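Local coordinates for cell death abnormality protein 2 (PDB 3QWX), which acts as a CRK-family signalling adaptor, with SH2 and SH3 domains, that is required for engulfment of cell corpses and for cell migration, at residues 17-22 against 37-42; 46-51 against 66-71; 53-58 against 105-110. One frame throughout, in Å; residues are numbered along the deposited sequence.

Interaction 1: residues 17-22 against 37-42; sequences PGMSRE and TFLMRD. With SO4 (sulfate ion), chain B.
R41 and R21 converge on one sulfate ion, a worked example of how an anion allows two like charges to sit close together. Their guanidinium planes are turned 70° apart and their side chains cross obliquely. R41 presents its edge to the sulfate, with the sulfur near its plane: NH1 donates to O1 at 2.9 Å and NH2 to O3 at 3.1 Å, both bonds almost straight. R21 reaches O3 as well, its NH1 lying 2.8 Å from that oxygen along a more bent path of 145°, so that O3 receives two N-H groups. NH1 of R21 and NH2 of R41 remain 4.5 Å apart, a repulsion that the shared anion would be expected to offset. The R41 guanidinium is also covered on one face, where CA of R21 stands over the centre, 3.6 Å from CZ.

R41 belongs to the sequence FLMRDS, the counterpart here of the FLVRES motif of SH2 domains. The sulfate, probably from the crystallisation liquor and also bound by S43 OG and S44 N, is consistent with the phosphate site of a phosphotyrosine pocket. CG of R41 lies between the backbone N and the carbonyl carbon (chi1 59°), and the chain then runs extended to NE, which bonds to T52 OG1.

Two residues before R41 on the strand, L39 meets M19 tip to tip, SD of M19 lying 3.7 Å from CD2 of L39; M19 also packs on A24 and L27 of helix 21-29. Water 1 accepts from D42 N at 2.9 Å and lies within hydrogen-bonding distance of M19 O. OD2 of D42 comes to 3.0 Å from P17 O, two acceptors without a hydrogen bond, while OD1 of D42 is engaged by Y15 OH.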
loop_
_atom_site.group_PDB
_atom_site.type_symbol
_atom_site.label_atom_id
_atom_site.label_comp_id
_atom_site.label_asym_id
_atom_site.label_seq_id
_atom_site.Cartn_x
_atom_site.Cartn_y
_atom_site.Cartn_z
ATOM N N PRO A 17 4.736 3.141 2.344
ATOM C CA PRO A 17 5.422 4.334 2.858
ATOM C C PRO A 17 6.878 4.470 2.382
ATOM O O PRO A 17 7.343 5.590 2.172
ATOM C CB PRO A 17 5.371 4.146 4.380
ATOM C CG PRO A 17 4.315 3.125 4.630
ATOM C CD PRO A 17 4.270 2.249 3.421
ATOM N N GLY A 18 7.587 3.363 2.197
ATOM C CA GLY A 18 8.976 3.455 1.764
ATOM C C GLY A 18 9.220 3.659 0.274
ATOM O O GLY A 18 10.323 4.026 -0.144
ATOM N N MET A 19 8.185 3.447 -0.533
ATOM C CA MET A 19 8.343 3.341 -1.986
ATOM C C MET A 19 8.357 4.678 -2.732
ATOM O O MET A 19 7.542 5.569 -2.460
ATOM C CB MET A 19 7.225 2.456 -2.535
ATOM C CG MET A 19 7.444 1.932 -3.933
ATOM S SD MET A 19 6.000 0.982 -4.431
ATOM C CE MET A 19 6.250 -0.538 -3.511
ATOM N N SER A 20 9.273 4.809 -3.694
ATOM C CA SER A 20 9.330 6.013 -4.510
ATOM C C SER A 20 8.413 5.878 -5.715
ATOM O O SER A 20 7.946 4.780 -6.030
ATOM C CB SER A 20 10.764 6.285 -4.989
ATOM O OG SER A 20 11.208 5.278 -5.884
ATOM N N ARG A 21 8.175 6.999 -6.390
ATOM C CA ARG A 21 7.467 7.000 -7.655
ATOM C C ARG A 21 8.136 6.042 -8.640
ATOM O O ARG A 21 7.473 5.267 -9.329
ATOM C CB ARG A 21 7.434 8.410 -8.234
ATOM C CG ARG A 21 6.632 8.523 -9.515
ATOM C CD ARG A 21 6.690 9.916 -10.119
ATOM N NE ARG A 21 6.026 9.964 -11.420
ATOM C CZ ARG A 21 4.882 10.608 -11.647
ATOM N NH1 ARG A 21 4.290 11.265 -10.659
ATOM N NH2 ARG A 21 4.335 10.603 -12.857
ATOM N N GLU A 22 9.460 6.098 -8.694
ATOM C CA GLU A 22 10.223 5.301 -9.646
ATOM C C GLU A 22 10.124 3.801 -9.366
ATOM O O GLU A 22 10.020 2.989 -10.300
ATOM C CB GLU A 22 11.686 5.757 -9.677
ATOM C CG GLU A 22 11.888 7.136 -10.314
ATOM C CD GLU A 22 11.341 8.293 -9.468
ATOM O OE1 GLU A 22 11.481 8.253 -8.219
ATOM O OE2 GLU A 22 10.788 9.252 -10.061
ATOM N N THR A 37 -4.303 -3.261 -11.415
ATOM C CA THR A 37 -3.487 -3.419 -10.205
ATOM C C THR A 37 -2.997 -2.041 -9.757
ATOM O O THR A 37 -2.588 -1.222 -10.582
ATOM C CB THR A 37 -2.298 -4.383 -10.442
ATOM O OG1 THR A 37 -2.775 -5.569 -11.075
ATOM C CG2 THR A 37 -1.624 -4.769 -9.142
ATOM N N PHE A 38 -3.049 -1.779 -8.456
ATOM C CA PHE A 38 -2.716 -0.454 -7.940
ATOM C C PHE A 38 -2.074 -0.513 -6.554
ATOM O O PHE A 38 -2.168 -1.521 -5.840
ATOM C CB PHE A 38 -3.985 0.413 -7.865
ATOM C CG PHE A 38 -4.942 -0.025 -6.797
ATOM C CD1 PHE A 38 -5.843 -1.053 -7.030
ATOM C CD2 PHE A 38 -4.915 0.564 -5.548
ATOM C CE1 PHE A 38 -6.716 -1.475 -6.045
ATOM C CE2 PHE A 38 -5.788 0.141 -4.544
ATOM C CZ PHE A 38 -6.685 -0.885 -4.798
ATOM N N LEU A 39 -1.424 0.578 -6.174
ATOM C CA LEU A 39 -0.980 0.735 -4.804
ATOM C C LEU A 39 -1.030 2.197 -4.418
ATOM O O LEU A 39 -1.124 3.081 -5.277
ATOM C CB LEU A 39 0.430 0.175 -4.616
ATOM C CG LEU A 39 1.562 0.715 -5.499
ATOM C CD1 LEU A 39 2.072 2.068 -4.999
ATOM C CD2 LEU A 39 2.697 -0.305 -5.513
ATOM N N MET A 40 -0.966 2.445 -3.117
ATOM C CA MET A 40 -0.801 3.793 -2.616
ATOM C C MET A 40 0.569 3.940 -1.979
ATOM O O MET A 40 1.176 2.962 -1.561
ATOM C CB MET A 40 -1.899 4.144 -1.615
ATOM C CG MET A 40 -3.200 4.571 -2.305
ATOM S SD MET A 40 -4.434 4.951 -1.074
ATOM C CE MET A 40 -3.748 6.423 -0.316
ATOM N N ARG A 41 1.048 5.173 -1.937
ATOM C CA ARG A 41 2.383 5.475 -1.438
ATOM C C ARG A 41 2.424 6.952 -1.101
ATOM O O ARG A 41 1.451 7.672 -1.328
ATOM C CB ARG A 41 3.441 5.169 -2.498
ATOM C CG ARG A 41 3.250 5.953 -3.775
ATOM C CD ARG A 41 4.272 5.612 -4.847
ATOM N NE ARG A 41 3.928 6.311 -6.087
ATOM C CZ ARG A 41 4.188 7.596 -6.314
ATOM N NH1 ARG A 41 4.804 8.312 -5.392
ATOM N NH2 ARG A 41 3.826 8.168 -7.457
ATOM N N ASP A 42 3.557 7.415 -0.587
ATOM C CA ASP A 42 3.728 8.845 -0.357
ATOM C C ASP A 42 4.023 9.615 -1.644
ATOM O O ASP A 42 4.749 9.142 -2.518
ATOM C CB ASP A 42 4.816 9.082 0.693
ATOM C CG ASP A 42 4.457 8.462 2.022
ATOM O OD1 ASP A 42 3.327 8.702 2.482
ATOM O OD2 ASP A 42 5.277 7.716 2.588
HETATM S S SO4 B . 5.063 11.939 -6.890
HETATM O O1 SO4 B . 5.563 11.104 -5.801
HETATM O O2 SO4 B . 6.193 12.608 -7.528
HETATM O O3 SO4 B . 4.363 11.145 -7.897
HETATM O O4 SO4 B . 4.127 12.911 -6.345
HETATM O O HOH W 1 6.092 6.016 -0.377
#

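Interaction 2: residues 46-51 against 66-71; sequences PGEYSL and LIERGE
E48 has its CG anti to the carbonyl carbon (chi1 -49°), and the chain bends at chi2 (-65°), which sets CD; the side chain thus curls across the partner strand, and its carboxylate arrives over the backbone of E68 and R69. OE1 accepts the R69 N-H at 3.2 Å, met on the syn side and 25° out of the carboxylate plane. A side chain here takes a strand N-H just beyond the last backbone-paired residues, an instructive case of sheet bonding continued by other means. Water 3 sits between OE1 of E48 and I67 O, close enough to bond either, and water 2 joins G47 O to R69 NE, the latter bond weak. OE2 of E48 stays 4.5 Å from OE1 of E68, and the two like-charged carboxylates stand almost perpendicular.

The regular pairing is antiparallel. Y49 and I67 form a hydrogen-bonded pair, with I67 N to Y49 O at 2.8 Å and the return bond from Y49 N to I67 O weak at 3.4 Å; S50 and L66 follow as a non-hydrogen-bonded pair. CD2 of L66 presses against CB of E48 at 3.3 Å and lies 3.5 Å from Y49 O. Alongside the Y49–I67 pair, CD1 of I67 meets CB of L51 at 4.1 Å.

The two strands make the hairpin 49-54/62-69 within the central sheet of the SH2 domain. Strand 37-42 adjoins the first and strand 82-84 the second, while helix 92-98 packs on the face bearing Y49 and I67 through I92 and L95.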
loop_
_atom_site.group_PDB
_atom_site.type_symbol
_atom_site.label_atom_id
_atom_site.label_comp_id
_atom_site.label_asym_id
_atom_site.label_seq_id
_atom_site.Cartn_x
_atom_site.Cartn_y
_atom_site.Cartn_z
ATOM N N PRO A 46 4.672 17.117 0.360
ATOM C CA PRO A 46 4.398 16.928 1.786
ATOM C C PRO A 46 2.913 16.688 2.050
ATOM O O PRO A 46 2.067 17.411 1.516
ATOM C CB PRO A 46 4.828 18.264 2.400
ATOM C CG PRO A 46 5.877 18.772 1.486
ATOM C CD PRO A 46 5.473 18.328 0.104
ATOM N N GLY A 47 2.614 15.678 2.861
ATOM C CA GLY A 47 1.256 15.410 3.297
ATOM C C GLY A 47 0.281 14.975 2.224
ATOM O O GLY A 47 -0.932 14.979 2.452
ATOM N N GLU A 48 0.783 14.621 1.044
ATOM C CA GLU A 48 -0.084 14.066 0.011
ATOM C C GLU A 48 0.196 12.572 -0.188
ATOM O O GLU A 48 1.249 12.062 0.206
ATOM C CB GLU A 48 0.066 14.817 -1.317
ATOM C CG GLU A 48 -0.010 16.351 -1.227
ATOM C CD GLU A 48 -1.370 16.884 -0.780
ATOM O OE1 GLU A 48 -2.058 16.223 0.037
ATOM O OE2 GLU A 48 -1.740 17.980 -1.240
ATOM N N TYR A 49 -0.770 11.873 -0.773
ATOM C CA TYR A 49 -0.573 10.492 -1.174
ATOM C C TYR A 49 -0.571 10.425 -2.682
ATOM O O TYR A 49 -1.070 11.316 -3.357
ATOM C CB TYR A 49 -1.670 9.576 -0.620
ATOM C CG TYR A 49 -1.631 9.388 0.876
ATOM C CD1 TYR A 49 -0.534 8.795 1.498
ATOM C CD2 TYR A 49 -2.702 9.774 1.672
ATOM C CE1 TYR A 49 -0.502 8.612 2.864
ATOM C CE2 TYR A 49 -2.676 9.595 3.040
ATOM C CZ TYR A 49 -1.573 9.018 3.635
ATOM O OH TYR A 49 -1.556 8.833 4.999
ATOM N N SER A 50 -0.006 9.351 -3.204
ATOM C CA SER A 50 -0.039 9.078 -4.622
ATOM C C SER A 50 -0.654 7.714 -4.819
ATOM O O SER A 50 -0.342 6.779 -4.091
ATOM C CB SER A 50 1.372 9.081 -5.213
ATOM O OG SER A 50 1.805 10.396 -5.483
ATOM N N LEU A 51 -1.536 7.625 -5.805
ATOM C CA LEU A 51 -2.113 6.376 -6.246
ATOM C C LEU A 51 -1.423 6.023 -7.557
ATOM O O LEU A 51 -1.469 6.805 -8.506
ATOM C CB LEU A 51 -3.620 6.566 -6.476
ATOM C CG LEU A 51 -4.442 5.409 -7.035
ATOM C CD1 LEU A 51 -4.516 4.234 -6.057
ATOM C CD2 LEU A 51 -5.834 5.901 -7.382
ATOM N N LEU A 66 -2.093 12.264 -7.858
ATOM C CA LEU A 66 -1.905 12.956 -6.600
ATOM C C LEU A 66 -3.253 12.993 -5.882
ATOM O O LEU A 66 -4.250 13.453 -6.436
ATOM C CB LEU A 66 -1.410 14.375 -6.863
ATOM C CG LEU A 66 -0.657 15.126 -5.768
ATOM C CD1 LEU A 66 -0.869 16.633 -5.929
ATOM C CD2 LEU A 66 -1.077 14.673 -4.395
ATOM N N ILE A 67 -3.282 12.491 -4.655
ATOM C CA ILE A 67 -4.485 12.558 -3.838
ATOM C C ILE A 67 -4.267 13.712 -2.864
ATOM O O ILE A 67 -3.497 13.604 -1.903
ATOM C CB ILE A 67 -4.742 11.233 -3.090
ATOM C CG1 ILE A 67 -4.976 10.086 -4.085
ATOM C CG2 ILE A 67 -5.908 11.373 -2.080
ATOM C CD1 ILE A 67 -5.226 8.751 -3.427
ATOM N N GLU A 68 -4.925 14.832 -3.139
ATOM C CA GLU A 68 -4.714 16.043 -2.356
ATOM C C GLU A 68 -5.700 16.149 -1.211
ATOM O O GLU A 68 -6.882 15.840 -1.356
ATOM C CB GLU A 68 -4.832 17.275 -3.243
ATOM C CG GLU A 68 -4.024 17.169 -4.507
ATOM C CD GLU A 68 -4.164 18.388 -5.377
ATOM O OE1 GLU A 68 -3.747 19.476 -4.934
ATOM O OE2 GLU A 68 -4.681 18.251 -6.503
ATOM N N ARG A 69 -5.201 16.575 -0.062
ATOM C CA ARG A 69 -6.055 16.793 1.093
ATOM C C ARG A 69 -6.562 18.228 1.082
ATOM O O ARG A 69 -5.795 19.183 0.844
ATOM C CB ARG A 69 -5.294 16.516 2.388
ATOM C CG ARG A 69 -6.124 16.815 3.621
ATOM C CD ARG A 69 -5.594 16.111 4.835
ATOM N NE ARG A 69 -4.215 16.485 5.116
ATOM C CZ ARG A 69 -3.646 16.342 6.307
ATOM N NH1 ARG A 69 -4.356 15.854 7.322
ATOM N NH2 ARG A 69 -2.377 16.693 6.484
ATOM N N GLY A 70 -7.854 18.376 1.348
ATOM C CA GLY A 70 -8.485 19.675 1.269
ATOM C C GLY A 70 -8.459 20.377 2.609
ATOM O O GLY A 70 -7.701 20.012 3.502
ATOM N N GLU A 71 -9.310 21.385 2.742
ATOM C CA GLU A 71 -9.385 22.187 3.952
ATOM C C GLU A 71 -10.368 21.575 4.952
ATOM O O GLU A 71 -11.512 21.268 4.601
ATOM C CB GLU A 71 -9.820 23.601 3.570
ATOM C CG GLU A 71 -10.225 24.482 4.721
ATOM C CD GLU A 71 -10.489 25.896 4.265
ATOM O OE1 GLU A 71 -11.664 26.321 4.277
ATOM O OE2 GLU A 71 -9.517 26.567 3.869
HETATM O O HOH W 2 -1.734 17.595 3.236
HETATM O O HOH W 3 -3.563 13.836 0.716
#

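Interaction 3: residues 53-58 against 105-110; sequences VREADE and TEASLL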
loop_
_atom_site.group_PDB
_atom_site.type_symbol
_atom_site.label_atom_id
_atom_site.label_comp_id
_atom_site.label_asym_id
_atom_site.label_seq_id
_atom_site.Cartn_x
_atom_site.Cartn_y
_atom_site.Cartn_z
ATOM N N VAL A 53 -1.172 3.127 -10.652
ATOM C CA VAL A 53 -2.039 2.121 -11.271
ATOM C C VAL A 53 -1.504 1.638 -12.631
ATOM O O VAL A 53 -1.057 2.433 -13.450
ATOM C CB VAL A 53 -3.483 2.669 -11.499
ATOM C CG1 VAL A 53 -4.472 1.532 -11.725
ATOM C CG2 VAL A 53 -3.936 3.517 -10.333
ATOM N N ARG A 54 -1.557 0.331 -12.861
ATOM C CA ARG A 54 -1.304 -0.234 -14.189
ATOM C C ARG A 54 -2.616 -0.138 -14.964
ATOM O O ARG A 54 -3.603 -0.790 -14.606
ATOM C CB ARG A 54 -0.884 -1.699 -14.058
ATOM C CG ARG A 54 -0.714 -2.451 -15.375
ATOM C CD ARG A 54 0.388 -1.878 -16.249
ATOM N NE ARG A 54 0.703 -2.793 -17.348
ATOM C CZ ARG A 54 1.591 -3.786 -17.260
ATOM N NH1 ARG A 54 2.260 -3.976 -16.129
ATOM N NH2 ARG A 54 1.824 -4.582 -18.303
ATOM N N GLU A 55 -2.637 0.697 -15.997
ATOM C CA GLU A 55 -3.887 1.011 -16.695
ATOM C C GLU A 55 -3.889 0.548 -18.145
ATOM O O GLU A 55 -4.928 0.537 -18.805
ATOM C CB GLU A 55 -4.190 2.513 -16.607
ATOM C CG GLU A 55 -4.504 2.960 -15.178
ATOM C CD GLU A 55 -5.131 4.326 -15.101
ATOM O OE1 GLU A 55 -6.195 4.548 -15.729
ATOM O OE2 GLU A 55 -4.567 5.181 -14.401
ATOM N N ALA A 56 -2.724 0.162 -18.642
ATOM C CA ALA A 56 -2.615 -0.313 -20.016
ATOM C C ALA A 56 -1.429 -1.259 -20.149
ATOM O O ALA A 56 -0.520 -1.241 -19.327
ATOM C CB ALA A 56 -2.474 0.870 -20.977
ATOM N N ASP A 57 -1.439 -2.080 -21.189
ATOM C CA ASP A 57 -0.306 -2.952 -21.462
ATOM C C ASP A 57 0.756 -2.230 -22.293
ATOM O O ASP A 57 1.940 -2.258 -21.956
ATOM C CB ASP A 57 -0.771 -4.254 -22.115
ATOM C CG ASP A 57 -1.290 -5.260 -21.092
ATOM O OD1 ASP A 57 -0.957 -5.114 -19.891
ATOM O OD2 ASP A 57 -2.027 -6.193 -21.481
ATOM N N GLU A 58 0.317 -1.562 -23.356
ATOM C CA GLU A 58 1.198 -0.751 -24.194
ATOM C C GLU A 58 1.201 0.664 -23.641
ATOM O O GLU A 58 0.139 1.302 -23.600
ATOM C CB GLU A 58 0.663 -0.701 -25.631
ATOM C CG GLU A 58 -0.049 -1.968 -26.088
ATOM C CD GLU A 58 -0.851 -1.767 -27.365
ATOM O OE1 GLU A 58 -0.722 -0.689 -27.987
ATOM O OE2 GLU A 58 -1.615 -2.685 -27.742
ATOM N N THR A 105 -7.939 6.991 -15.834
ATOM C CA THR A 105 -7.538 7.471 -17.153
ATOM C C THR A 105 -7.973 6.453 -18.191
ATOM O O THR A 105 -8.820 6.737 -19.047
ATOM C CB THR A 105 -6.005 7.718 -17.223
ATOM O OG1 THR A 105 -5.695 8.914 -16.500
ATOM C CG2 THR A 105 -5.551 7.885 -18.667
ATOM N N GLU A 106 -7.419 5.251 -18.093
ATOM C CA GLU A 106 -7.793 4.169 -18.991
ATOM C C GLU A 106 -8.411 2.974 -18.273
ATOM O O GLU A 106 -9.069 2.157 -18.906
ATOM C CB GLU A 106 -6.595 3.709 -19.824
ATOM C CG GLU A 106 -6.067 4.751 -20.809
ATOM C CD GLU A 106 -7.072 5.093 -21.898
ATOM O OE1 GLU A 106 -7.902 4.228 -22.236
ATOM O OE2 GLU A 106 -7.032 6.228 -22.418
ATOM N N ALA A 107 -8.202 2.861 -16.959
ATOM C CA ALA A 107 -8.706 1.694 -16.225
ATOM C C ALA A 107 -9.230 2.000 -14.818
ATOM O O ALA A 107 -8.952 3.049 -14.247
ATOM C CB ALA A 107 -7.640 0.596 -16.167
ATOM N N SER A 108 -9.994 1.062 -14.273
ATOM C CA SER A 108 -10.463 1.137 -12.896
ATOM C C SER A 108 -9.523 0.386 -11.949
ATOM O O SER A 108 -8.685 -0.392 -12.385
ATOM C CB SER A 108 -11.854 0.540 -12.791
ATOM O OG SER A 108 -12.813 1.441 -13.299
ATOM N N LEU A 109 -9.686 0.621 -10.652
ATOM C CA LEU A 109 -8.974 -0.112 -9.610
ATOM C C LEU A 109 -9.581 -1.504 -9.423
ATOM O O LEU A 109 -10.755 -1.616 -9.103
ATOM C CB LEU A 109 -9.075 0.661 -8.292
ATOM C CG LEU A 109 -8.579 2.109 -8.321
ATOM C CD1 LEU A 109 -8.665 2.703 -6.922
ATOM C CD2 LEU A 109 -7.141 2.168 -8.863
ATOM N N LEU A 110 -8.792 -2.562 -9.623
ATOM C CA LEU A 110 -9.333 -3.916 -9.540
ATOM C C LEU A 110 -8.731 -4.666 -8.365
ATOM O O LEU A 110 -9.451 -5.309 -7.594
ATOM C CB LEU A 110 -9.094 -4.692 -10.840
ATOM C CG LEU A 110 -9.968 -5.922 -11.125
ATOM C CD1 LEU A 110 -9.903 -6.326 -12.595
ATOM C CD2 LEU A 110 -9.624 -7.112 -10.237
#
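OE1 of E55 is gripped by three consecutive backbone N-H groups, those of T105, E106 and A107, at 3.0, 2.8 and 2.9 Å from their N atoms. The T105 N-H uses the syn lone pair and the A107 N-H the anti one; E106 N also comes from the anti side, but 31° out of the carboxylate plane. A single glutamate oxygen thus takes the N-H groups of three successive residues in a segment without regular structure. CG of E55 is anti to the carbonyl carbon (chi1 -67°) and the chain continues extended, which brings the carboxylate up to the loop. Its other oxygen, OE2, bonds to Y65 OH, a hydroxyl shared with T105 OG1. So many donors around a buried carboxylate would be expected to favour its ionised form.

Apolar contacts flank this grip. CB of A107 lies 4.0 Å from CB of E55, and CD2 of L109 meets CG2 of V53 at 3.8 Å, the two side chains crossing at about a right angle against F38. In this SH2 domain the contact joins the residue just after strand 49-54 to the loop leading from helix 92-98 to strand 111-112 of the central sheet.

Overall arrangement
Followed from the N terminus, interaction 1 closes first, bringing the start of helix 21-29 against strand 37-42 within a beta-alpha-beta unit. The chain then turns into strand 49-54, so interaction 2 follows in series and closes the hairpin with strand 62-69. Interaction 3 crosses interaction 2: residues 53-58, the end of strand 49-54 and the start of the hairpin loop, fall between its two segments, whereas 105-110 come only after helix 92-98. Strand 49-54 serves both, and also pairs with strand 37-42 through R41 O to S50 N and T37 O to R54 N. F38 and L51 both touch L109, joining the three contacts in one SH2 core; the SH3 domain follows in the chain.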